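Local coordinates for AB hydrolase-1 domain-containing protein (Parabacteroides distasonis, PDB 4Q34), which is an uncharacterised member of the alpha/beta hydrolase family and probably acts as an esterase on a substrate not yet identified, at residues G18-L21 and H27-H30. Residues are numbered along the deposited sequence; the frame is centred on the assembly and turned at random.
Sequences GTVL and HTFH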
ATOM      1  N   GLY A  18       2.509  15.761   4.885  1.00 20.32           N
ATOM      2  CA  GLY A  18       3.091  16.146   3.612  1.00 18.58           C
ATOM      3  C   GLY A  18       3.274  17.617   3.443  1.00 20.84           C
ATOM      4  O   GLY A  18       2.981  18.384   4.348  1.00 19.98           O
ATOM      5  N   THR A  19       3.799  17.978   2.284  1.00 18.84           N
ATOM      6  CA  THR A  19       4.009  19.377   1.924  1.00 18.88           C
ATOM      7  C   THR A  19       3.501  19.600   0.530  1.00 19.06           C
ATOM      8  O   THR A  19       2.935  18.692  -0.097  1.00 19.19           O
ATOM      9  CB  THR A  19       5.507  19.758   2.072  1.00 22.18           C
ATOM     10  OG1 THR A  19       5.649  21.204   2.025  1.00 22.52           O
ATOM     11  CG2 THR A  19       6.330  19.113   0.969  1.00 24.26           C
ATOM     12  N   VAL A  20       3.656  20.838   0.051  1.00 20.57           N
ATOM     13  CA  VAL A  20       3.186  21.235  -1.249  1.00 22.49           C
ATOM     14  C   VAL A  20       4.318  22.016  -1.883  1.00 21.42           C
ATOM     15  O   VAL A  20       4.819  22.970  -1.292  1.00 24.84           O
ATOM     16  CB  VAL A  20       1.914  22.109  -1.161  1.00 21.65           C
ATOM     17  CG1 VAL A  20       1.413  22.454  -2.557  1.00 25.79           C
ATOM     18  CG2 VAL A  20       0.814  21.416  -0.328  1.00 24.15           C
ATOM     19  N   LEU A  21       4.803  21.556  -3.018  1.00 20.30           N
ATOM     20  CA  LEU A  21       5.743  22.364  -3.773  1.00 22.00           C
ATOM     21  C   LEU A  21       4.920  23.257  -4.658  1.00 23.33           C
ATOM     22  O   LEU A  21       3.817  22.896  -5.051  1.00 22.97           O
ATOM     23  CB  LEU A  21       6.661  21.497  -4.598  1.00 23.13           C
ATOM     24  CG  LEU A  21       7.347  20.305  -3.955  1.00 25.16           C
ATOM     25  CD1 LEU A  21       8.163  19.596  -5.005  1.00 25.25           C
ATOM     26  CD2 LEU A  21       8.252  20.765  -2.834  1.00 26.98           C
ATOM     27  N   HIS A  27       1.718  26.393  -9.940  1.00 32.61           N
ATOM     28  CA  HIS A  27       1.177  25.034 -10.014  1.00 31.34           C
ATOM     29  C   HIS A  27       1.677  24.246  -8.804  1.00 27.39           C
ATOM     30  O   HIS A  27       2.778  24.492  -8.308  1.00 28.17           O
ATOM     31  CB  HIS A  27       1.577  24.377 -11.336  1.00 32.40           C
ATOM     32  CG  HIS A  27       0.885  24.969 -12.526  1.00 40.83           C
ATOM     33  ND1 HIS A  27       1.450  24.998 -13.786  1.00 46.63           N
ATOM     34  CD2 HIS A  27      -0.315  25.591 -12.637  1.00 43.02           C
ATOM     35  CE1 HIS A  27       0.620  25.596 -14.623  1.00 45.56           C
ATOM     36  NE2 HIS A  27      -0.465  25.950 -13.954  1.00 48.47           N
ATOM     37  N   THR A  28       0.881  23.286  -8.345  1.00 23.82           N
ATOM     38  CA  THR A  28       1.208  22.567  -7.104  1.00 25.26           C
ATOM     39  C   THR A  28       1.747  21.175  -7.303  1.00 23.65           C
ATOM     40  O   THR A  28       1.448  20.495  -8.294  1.00 24.36           O
ATOM     41  CB  THR A  28      -0.031  22.472  -6.182  1.00 25.60           C
ATOM     42  OG1 THR A  28      -1.128  21.836  -6.878  1.00 25.41           O
ATOM     43  CG2 THR A  28      -0.423  23.867  -5.765  1.00 27.16           C
ATOM     44  N   PHE A  29       2.524  20.729  -6.332  1.00 22.06           N
ATOM     45  CA  PHE A  29       2.841  19.329  -6.228  1.00 21.32           C
ATOM     46  C   PHE A  29       2.724  18.876  -4.791  1.00 21.11           C
ATOM     47  O   PHE A  29       3.518  19.264  -3.934  1.00 20.82           O
ATOM     48  CB  PHE A  29       4.242  19.040  -6.790  1.00 20.91           C
ATOM     49  CG  PHE A  29       4.563  17.588  -6.822  1.00 20.75           C
ATOM     50  CD1 PHE A  29       5.093  16.986  -5.695  1.00 20.38           C
ATOM     51  CD2 PHE A  29       4.261  16.811  -7.946  1.00 22.19           C
ATOM     52  CE1 PHE A  29       5.392  15.665  -5.686  1.00 20.07           C
ATOM     53  CE2 PHE A  29       4.537  15.426  -7.911  1.00 21.26           C
ATOM     54  CZ  PHE A  29       5.118  14.891  -6.794  1.00 18.77           C
ATOM     55  N   HIS A  30       1.716  18.063  -4.533  1.00 20.93           N
ATOM     56  CA  HIS A  30       1.472  17.494  -3.229  1.00 18.66           C
ATOM     57  C   HIS A  30       2.214  16.179  -3.033  1.00 20.33           C
ATOM     58  O   HIS A  30       1.852  15.164  -3.631  1.00 18.58           O
ATOM     59  CB  HIS A  30      -0.012  17.220  -3.046  1.00 19.96           C
ATOM     60  CG  HIS A  30      -0.861  18.443  -3.000  1.00 21.67           C
ATOM     61  ND1 HIS A  30      -1.050  19.251  -4.095  1.00 26.19           N
ATOM     62  CD2 HIS A  30      -1.581  18.995  -1.991  1.00 23.20           C
ATOM     63  CE1 HIS A  30      -1.840  20.265  -3.763  1.00 26.32           C
ATOM     64  NE2 HIS A  30      -2.165  20.140  -2.486  1.00 25.10           N
TER
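Leu-21 and Phe-29 form an antiparallel hydrogen-bonded pair through their own N-H and C=O groups: Leu-21 N donates to Phe-29 O at 2.8 Å, and Phe-29 N returns the bond to Leu-21 O, also at 2.8 Å. The same two carbonyls each accept a CA-H...O contact, from Val-20 CA to Phe-29 O at 3.3 Å and from Thr-28 CA to Leu-21 O, so each oxygen has a weak CA-H...O contact beside its N-H bond. This is the antiparallel hairpin of strands 19-22 and 28-41, which juts out from the body of the alpha/beta hydrolase fold and packs against the second subunit at the dimer interface; the longer strand runs on into the main sheet, and the short strands 19-21 and 28-30 have directions 150° apart. Val-20 and His-30 form the next, non-hydrogen-bonded pair. On their face of the sheet, Val-20 CG2 lies over the imidazole as a CH-pi contact, 4.1 Å from the centroid of the His-30 ring. Val-20 CG1, anti to the backbone N (chi1 -177°), packs 3.9 Å from Thr-28 CB. Thr-28 OG1 sits at the edge of the His-30 ring, in its plane, and both Thr-28 OG1 and His-30 ND1 hydrogen-bond to OE1 of Glu-109 of the second subunit, which would hold the ring's rotation. On the other face, Leu-21 and Phe-29 run side by side, CB to CB at 4.1 Å, while Leu-21 CD1 approaches the phenyl ring obliquely, 4.1 Å from Phe-29 CD1.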